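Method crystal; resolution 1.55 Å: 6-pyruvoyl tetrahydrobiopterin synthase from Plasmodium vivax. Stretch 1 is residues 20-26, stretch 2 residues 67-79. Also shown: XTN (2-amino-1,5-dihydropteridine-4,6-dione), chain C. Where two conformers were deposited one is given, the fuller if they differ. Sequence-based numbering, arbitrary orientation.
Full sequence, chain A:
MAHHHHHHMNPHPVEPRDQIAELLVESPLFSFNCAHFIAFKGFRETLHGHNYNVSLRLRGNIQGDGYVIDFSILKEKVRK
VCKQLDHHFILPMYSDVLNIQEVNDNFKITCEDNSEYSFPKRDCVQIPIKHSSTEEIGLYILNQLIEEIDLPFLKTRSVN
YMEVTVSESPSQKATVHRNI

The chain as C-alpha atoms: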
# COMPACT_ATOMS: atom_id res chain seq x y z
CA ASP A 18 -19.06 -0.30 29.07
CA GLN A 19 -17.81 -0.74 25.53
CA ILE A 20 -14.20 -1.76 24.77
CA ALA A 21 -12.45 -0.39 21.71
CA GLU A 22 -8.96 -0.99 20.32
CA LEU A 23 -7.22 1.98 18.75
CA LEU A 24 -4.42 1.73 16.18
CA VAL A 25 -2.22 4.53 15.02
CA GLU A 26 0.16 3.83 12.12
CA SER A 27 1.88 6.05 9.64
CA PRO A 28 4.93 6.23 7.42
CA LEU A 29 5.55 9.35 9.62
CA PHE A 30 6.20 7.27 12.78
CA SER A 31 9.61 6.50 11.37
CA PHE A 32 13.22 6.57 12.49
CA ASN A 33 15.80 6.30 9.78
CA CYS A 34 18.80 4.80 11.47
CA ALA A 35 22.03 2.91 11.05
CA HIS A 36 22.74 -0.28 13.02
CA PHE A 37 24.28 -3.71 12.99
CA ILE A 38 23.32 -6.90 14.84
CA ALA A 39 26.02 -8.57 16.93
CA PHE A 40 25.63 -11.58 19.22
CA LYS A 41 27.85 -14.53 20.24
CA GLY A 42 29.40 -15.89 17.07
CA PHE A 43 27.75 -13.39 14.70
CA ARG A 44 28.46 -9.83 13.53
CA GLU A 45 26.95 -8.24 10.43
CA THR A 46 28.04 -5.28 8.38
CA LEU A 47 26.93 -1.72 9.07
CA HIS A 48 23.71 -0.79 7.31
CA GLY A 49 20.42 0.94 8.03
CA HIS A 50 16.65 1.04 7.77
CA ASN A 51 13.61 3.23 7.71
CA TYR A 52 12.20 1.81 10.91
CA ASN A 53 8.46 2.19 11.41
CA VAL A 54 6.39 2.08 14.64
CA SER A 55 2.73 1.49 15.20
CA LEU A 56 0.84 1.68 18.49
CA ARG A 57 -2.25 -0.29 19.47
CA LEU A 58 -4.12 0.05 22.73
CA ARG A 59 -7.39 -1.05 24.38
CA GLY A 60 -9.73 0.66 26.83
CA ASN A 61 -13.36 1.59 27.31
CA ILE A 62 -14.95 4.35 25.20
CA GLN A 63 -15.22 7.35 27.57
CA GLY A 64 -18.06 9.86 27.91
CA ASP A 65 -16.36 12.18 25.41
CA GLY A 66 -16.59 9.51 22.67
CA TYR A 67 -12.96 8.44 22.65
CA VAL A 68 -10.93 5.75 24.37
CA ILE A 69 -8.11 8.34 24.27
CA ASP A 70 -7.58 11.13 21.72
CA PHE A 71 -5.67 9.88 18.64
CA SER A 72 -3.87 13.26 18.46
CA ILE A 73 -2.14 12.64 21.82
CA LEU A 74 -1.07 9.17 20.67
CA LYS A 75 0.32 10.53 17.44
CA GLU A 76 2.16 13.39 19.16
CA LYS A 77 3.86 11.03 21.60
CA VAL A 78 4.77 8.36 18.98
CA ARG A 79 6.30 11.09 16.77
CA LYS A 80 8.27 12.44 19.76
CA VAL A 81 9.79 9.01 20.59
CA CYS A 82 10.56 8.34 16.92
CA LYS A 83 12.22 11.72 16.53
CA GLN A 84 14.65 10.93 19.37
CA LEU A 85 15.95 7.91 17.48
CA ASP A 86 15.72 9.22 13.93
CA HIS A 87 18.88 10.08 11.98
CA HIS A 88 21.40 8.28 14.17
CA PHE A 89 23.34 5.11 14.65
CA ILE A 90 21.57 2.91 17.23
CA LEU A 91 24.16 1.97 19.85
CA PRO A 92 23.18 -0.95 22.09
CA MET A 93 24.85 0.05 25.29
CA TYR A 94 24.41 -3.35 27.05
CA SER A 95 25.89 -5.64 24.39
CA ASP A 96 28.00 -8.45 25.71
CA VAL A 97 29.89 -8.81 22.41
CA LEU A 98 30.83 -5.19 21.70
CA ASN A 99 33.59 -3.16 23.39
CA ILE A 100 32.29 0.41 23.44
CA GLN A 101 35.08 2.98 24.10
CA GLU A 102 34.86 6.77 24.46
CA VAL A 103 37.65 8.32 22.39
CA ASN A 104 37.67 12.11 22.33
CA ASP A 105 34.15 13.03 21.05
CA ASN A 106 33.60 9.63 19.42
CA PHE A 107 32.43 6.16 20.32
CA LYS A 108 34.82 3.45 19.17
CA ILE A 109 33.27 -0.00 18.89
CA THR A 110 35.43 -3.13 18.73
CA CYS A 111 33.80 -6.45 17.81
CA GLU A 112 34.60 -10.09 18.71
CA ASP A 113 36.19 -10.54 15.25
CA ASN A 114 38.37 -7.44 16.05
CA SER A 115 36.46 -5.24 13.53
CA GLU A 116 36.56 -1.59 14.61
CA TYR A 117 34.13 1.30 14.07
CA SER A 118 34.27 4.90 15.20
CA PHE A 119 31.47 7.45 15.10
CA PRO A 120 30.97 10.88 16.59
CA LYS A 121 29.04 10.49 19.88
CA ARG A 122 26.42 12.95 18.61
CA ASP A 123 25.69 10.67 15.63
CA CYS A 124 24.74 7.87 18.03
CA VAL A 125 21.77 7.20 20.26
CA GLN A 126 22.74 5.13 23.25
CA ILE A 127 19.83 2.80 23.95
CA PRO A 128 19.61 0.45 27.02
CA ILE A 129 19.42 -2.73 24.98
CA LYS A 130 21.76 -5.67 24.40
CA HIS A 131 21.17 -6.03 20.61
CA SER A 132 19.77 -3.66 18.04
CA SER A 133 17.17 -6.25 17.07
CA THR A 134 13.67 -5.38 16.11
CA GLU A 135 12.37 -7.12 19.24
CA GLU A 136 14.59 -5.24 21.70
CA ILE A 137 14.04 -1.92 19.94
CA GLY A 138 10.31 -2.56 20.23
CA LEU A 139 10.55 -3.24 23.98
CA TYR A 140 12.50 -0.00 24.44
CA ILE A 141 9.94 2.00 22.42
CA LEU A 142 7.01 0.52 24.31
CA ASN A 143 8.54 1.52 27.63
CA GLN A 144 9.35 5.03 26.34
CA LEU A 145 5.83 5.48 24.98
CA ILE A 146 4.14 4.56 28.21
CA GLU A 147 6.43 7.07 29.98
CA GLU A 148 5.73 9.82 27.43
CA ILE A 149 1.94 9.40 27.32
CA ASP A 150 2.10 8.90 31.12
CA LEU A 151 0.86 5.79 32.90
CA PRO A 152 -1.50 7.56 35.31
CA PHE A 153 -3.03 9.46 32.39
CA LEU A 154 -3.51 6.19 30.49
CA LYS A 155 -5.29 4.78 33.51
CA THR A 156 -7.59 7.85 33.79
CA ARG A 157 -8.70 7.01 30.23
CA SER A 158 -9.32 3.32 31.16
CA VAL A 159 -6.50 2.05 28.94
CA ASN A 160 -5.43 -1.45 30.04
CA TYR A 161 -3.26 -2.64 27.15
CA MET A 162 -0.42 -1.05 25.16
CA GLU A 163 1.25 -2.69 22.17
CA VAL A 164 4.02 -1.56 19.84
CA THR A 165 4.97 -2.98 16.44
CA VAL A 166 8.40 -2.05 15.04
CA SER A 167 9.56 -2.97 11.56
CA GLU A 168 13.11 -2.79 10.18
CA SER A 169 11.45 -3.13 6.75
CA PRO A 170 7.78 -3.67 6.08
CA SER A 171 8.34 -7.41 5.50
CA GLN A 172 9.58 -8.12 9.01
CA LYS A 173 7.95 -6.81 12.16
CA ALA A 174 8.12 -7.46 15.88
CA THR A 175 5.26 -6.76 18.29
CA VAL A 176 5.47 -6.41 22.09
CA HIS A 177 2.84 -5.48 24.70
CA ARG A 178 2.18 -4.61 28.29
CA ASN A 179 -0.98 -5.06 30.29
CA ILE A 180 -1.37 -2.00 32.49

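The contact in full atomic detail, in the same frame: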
# COMPACT_ATOMS: atom_id res chain seq x y z
N ILE A 20 -15.63 -1.72 25.05
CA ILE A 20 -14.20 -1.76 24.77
C ILE A 20 -13.97 -1.39 23.32
O ILE A 20 -14.71 -1.81 22.40
CB ILE A 20 -13.58 -3.16 25.03
CG1 ILE A 20 -13.69 -3.54 26.50
CG2 ILE A 20 -12.09 -3.21 24.57
CD1 ILE A 20 -13.58 -5.03 26.78
N ALA A 21 -12.93 -0.59 23.07
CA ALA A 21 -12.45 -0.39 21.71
C ALA A 21 -10.94 -0.50 21.71
O ALA A 21 -10.29 -0.18 22.71
CB ALA A 21 -12.90 0.97 21.07
N GLU A 22 -10.41 -0.93 20.57
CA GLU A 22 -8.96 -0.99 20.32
C GLU A 22 -8.61 0.06 19.31
O GLU A 22 -9.17 0.09 18.24
CB GLU A 22 -8.59 -2.36 19.81
CG GLU A 22 -7.17 -2.58 19.46
CD GLU A 22 -6.98 -4.00 18.97
OE1 GLU A 22 -6.87 -4.22 17.74
OE2 GLU A 22 -6.98 -4.91 19.80
N LEU A 23 -7.66 0.93 19.65
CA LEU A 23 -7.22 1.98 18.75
C LEU A 23 -5.86 1.59 18.16
O LEU A 23 -5.01 1.01 18.86
CB LEU A 23 -7.08 3.30 19.48
CG LEU A 23 -8.34 3.84 20.11
CD1 LEU A 23 -8.07 5.24 20.66
CD2 LEU A 23 -9.56 3.82 19.20
N LEU A 24 -5.67 1.94 16.89
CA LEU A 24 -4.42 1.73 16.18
C LEU A 24 -4.01 3.02 15.52
O LEU A 24 -4.80 3.61 14.77
CB LEU A 24 -4.57 0.67 15.09
CG LEU A 24 -3.36 0.47 14.15
CD1 LEU A 24 -2.17 -0.09 14.90
CD2 LEU A 24 -3.81 -0.49 13.03
N VAL A 25 -2.78 3.44 15.78
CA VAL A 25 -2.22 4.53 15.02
C VAL A 25 -0.93 4.03 14.31
O VAL A 25 -0.06 3.42 14.91
CB VAL A 25 -1.92 5.81 15.87
CG1 VAL A 25 -3.22 6.41 16.37
CG2 VAL A 25 -0.94 5.55 17.00
N GLU A 26 -0.89 4.30 13.00
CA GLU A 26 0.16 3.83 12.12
C GLU A 26 0.35 4.77 10.98
O GLU A 26 -0.59 5.20 10.35
CB GLU A 26 -0.14 2.40 11.62
CG GLU A 26 -1.12 2.24 10.49
CD GLU A 26 -1.52 0.77 10.30
OE1 GLU A 26 -0.68 -0.13 10.55
OE2 GLU A 26 -2.71 0.52 9.94
N TYR A 67 -14.24 9.03 22.94
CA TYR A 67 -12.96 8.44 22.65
C TYR A 67 -12.51 7.46 23.72
O TYR A 67 -12.86 7.66 24.90
CB TYR A 67 -11.86 9.52 22.64
CG TYR A 67 -11.97 10.65 21.62
CD1 TYR A 67 -12.74 10.57 20.48
CD2 TYR A 67 -11.28 11.83 21.86
CE1 TYR A 67 -12.78 11.63 19.58
CE2 TYR A 67 -11.30 12.87 20.96
CZ TYR A 67 -12.04 12.76 19.83
OH TYR A 67 -12.04 13.82 18.95
N VAL A 68 -11.72 6.45 23.35
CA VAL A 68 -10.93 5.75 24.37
C VAL A 68 -9.91 6.76 24.92
O VAL A 68 -9.87 7.04 26.13
CB VAL A 68 -10.26 4.49 23.88
CG1 VAL A 68 -9.43 3.88 25.06
CG2 VAL A 68 -11.34 3.48 23.42
N ILE A 69 -9.13 7.31 24.00
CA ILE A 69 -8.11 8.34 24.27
C ILE A 69 -7.92 9.03 22.91
O ILE A 69 -8.05 8.41 21.84
CB ILE A 69 -6.84 7.73 24.88
CG1 ILE A 69 -5.77 8.79 25.14
CG2 ILE A 69 -6.30 6.63 23.99
CD1 ILE A 69 -4.60 8.22 25.95
N ASP A 70 -7.71 10.34 22.92
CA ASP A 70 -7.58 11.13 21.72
C ASP A 70 -6.42 10.64 20.84
O ASP A 70 -5.25 10.64 21.26
CB ASP A 70 -7.36 12.59 22.14
CG ASP A 70 -7.42 13.56 20.98
OD1 ASP A 70 -7.37 13.19 19.81
OD2 ASP A 70 -7.52 14.77 21.29
N PHE A 71 -6.71 10.24 19.60
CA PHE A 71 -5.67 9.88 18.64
C PHE A 71 -4.56 10.93 18.55
O PHE A 71 -3.39 10.59 18.32
CB PHE A 71 -6.23 9.72 17.21
CG PHE A 71 -7.03 8.44 16.94
CD1 PHE A 71 -6.50 7.17 17.13
CD2 PHE A 71 -8.28 8.55 16.36
CE1 PHE A 71 -7.27 6.03 16.80
CE2 PHE A 71 -9.02 7.39 16.04
CZ PHE A 71 -8.49 6.17 16.27
N SER A 72 -4.90 12.22 18.66
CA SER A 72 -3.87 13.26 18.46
C SER A 72 -2.75 13.20 19.52
O SER A 72 -1.60 13.47 19.23
CB SER A 72 -4.51 14.65 18.48
OG SER A 72 -5.50 14.76 17.46
N ILE A 73 -3.11 12.82 20.75
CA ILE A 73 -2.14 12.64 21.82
C ILE A 73 -1.24 11.47 21.49
O ILE A 73 -0.01 11.54 21.62
CB ILE A 73 -2.86 12.38 23.20
CG1 ILE A 73 -3.73 13.58 23.56
CG2 ILE A 73 -1.84 12.11 24.30
CD1 ILE A 73 -4.65 13.32 24.79
N LEU A 74 -1.84 10.37 21.04
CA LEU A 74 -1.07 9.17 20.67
C LEU A 74 -0.08 9.50 19.57
O LEU A 74 1.10 9.14 19.65
CB LEU A 74 -1.97 8.02 20.20
CG LEU A 74 -3.07 7.63 21.19
CD1 LEU A 74 -3.82 6.38 20.69
CD2 LEU A 74 -2.51 7.42 22.63
N LYS A 75 -0.54 10.21 18.55
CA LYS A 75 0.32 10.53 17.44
C LYS A 75 1.47 11.43 17.87
O LYS A 75 2.61 11.24 17.42
CB LYS A 75 -0.48 11.17 16.32
CG LYS A 75 -1.43 10.21 15.59
CD LYS A 75 -2.12 10.91 14.42
CE LYS A 75 -2.63 9.92 13.38
NZ LYS A 75 -3.46 10.61 12.29
N GLU A 76 1.15 12.42 18.69
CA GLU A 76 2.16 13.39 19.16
C GLU A 76 3.28 12.66 19.88
O GLU A 76 4.46 12.89 19.61
CB GLU A 76 1.53 14.43 20.07
CG GLU A 76 2.50 15.42 20.67
CD GLU A 76 1.82 16.38 21.62
OE1 GLU A 76 0.70 16.84 21.29
OE2 GLU A 76 2.39 16.65 22.70
N LYS A 77 2.89 11.75 20.78
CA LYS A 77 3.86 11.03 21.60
C LYS A 77 4.65 9.99 20.81
O LYS A 77 5.87 9.88 21.00
CB LYS A 77 3.22 10.41 22.82
CG LYS A 77 2.56 11.44 23.74
CD LYS A 77 3.49 12.57 24.17
CE LYS A 77 2.76 13.55 25.08
NZ LYS A 77 3.63 14.72 25.30
N VAL A 78 4.01 9.27 19.87
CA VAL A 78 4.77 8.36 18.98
C VAL A 78 5.78 9.15 18.13
O VAL A 78 6.94 8.75 18.01
CB VAL A 78 3.86 7.50 18.07
CG1 VAL A 78 4.70 6.68 17.06
CG2 VAL A 78 2.93 6.58 18.94
N ARG A 79 5.37 10.28 17.56
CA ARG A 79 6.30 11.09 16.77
C ARG A 79 7.48 11.55 17.63
O ARG A 79 8.61 11.54 17.18
CB ARG A 79 5.61 12.31 16.14
CG ARG A 79 4.59 11.99 15.05
CD ARG A 79 3.95 13.27 14.44
NE ARG A 79 4.01 14.46 15.31
CZ ARG A 79 2.99 15.08 15.90
NH1 ARG A 79 1.71 14.67 15.78
NH2 ARG A 79 3.25 16.15 16.65
N1 XTN C . -9.53 10.37 18.76
C2 XTN C . -10.25 9.23 18.83
N2 XTN C . -9.99 8.31 19.79
N3 XTN C . -11.33 9.00 17.95
C4 XTN C . -11.63 9.86 16.96
O4 XTN C . -12.58 9.58 16.18
N5 XTN C . -11.09 11.95 15.92
C6 XTN C . -10.33 13.09 15.87
O6 XTN C . -10.56 13.94 15.00
C7 XTN C . -9.31 13.31 16.84
N8 XTN C . -9.10 12.37 17.77
C4A XTN C . -10.85 11.01 16.88
C8A XTN C . -9.82 11.24 17.79

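Residues 20-26 form a strand, and residues 67-79 run from a loop into a helix that begins at Phe71. The strand and helix axes come within 9.3 Å and make an angle of 42° between their N-to-C directions. No hydrogen bond links the two stretches. The contact is made almost wholly by apolar side chains and buries 436 Å², both sides summed.

The strand alternates, as an extended chain does. Ala21, Leu23 and Val25 direct their CA-to-CB bonds toward stretch 2. Ile20, Glu22, Leu24 and Glu26 direct theirs away.

Ile20 makes no contact. Ala21 starts the interface against the loop, where its CA lies 6.9 Å from the CA of Val68. The methyl group Ala21 CB meets Val68 CG2 at 3.8 Å. The small side chain is matched by a valine that also points toward the strand. Glu22 takes no part, and both of its carboxylate oxygens are hydrogen-bonded elsewhere in the structure.

Leu23 spans the join between loop and helix. Its CD1 lies 4.0 Å from Val68 CB and also 4.0 Å from Ile69 CG2. The same Leu23 CD1 is 3.4 Å from the backbone oxygen Ile69 O. That oxygen has a polar partner of its own: it accepts a hydrogen bond from XTN N2, with Ile69 O and XTN N2 2.8 Å apart. Leu23 CD1 lies 3.7 Å from XTN N2, so this leucine also borders the ligand. On the helix side, Leu23 CB is 3.8 Å from Phe71 CE1. A looser approach, 4.4 Å, joins Leu23 CD1 to Leu74 CD1.

Leu24 contributes through its backbone. Leu24 O is 4.0 Å from Phe71 CE1, and its side chain stays clear of stretch 2.

Val25 covers the first turns of the helix. Val25 CG1 is 3.5 Å from Phe71 CD1, and Val25 CG2 is 4.2 Å from Leu74 CB. Val25 CG1 also reaches the aliphatic part of Lys75, at 4.3 Å from Lys75 CG. Val25 CG2 lies 4.4 Å from Val78 CG2. Phe71, Leu74, Lys75 and Val78 follow a three-to-four-residue spacing, which places them along one side of the helix. Glu26 makes no contact.

The Phe71 ring touches both the strand and the ligand. The CA-to-CB bond of Phe71 points sideways, but the end of the side chain comes nearer the strand. Leu23 CB, Leu24 O and Val25 CG1 approach the ring obliquely, while XTN N2 lies over one face. Tyr67 does not touch the strand; XTN C2 lies over one face of its ring, 3.3 Å from Tyr67 CD1.

The helix start is capped by Asp70. Ser72 N donates to Asp70 OD1 at 2.9 Å, with an N-H...acceptor angle of 161°. Asp70 OD1 is also 2.8 Å from XTN N8, so the capping atom lies at the ligand as well.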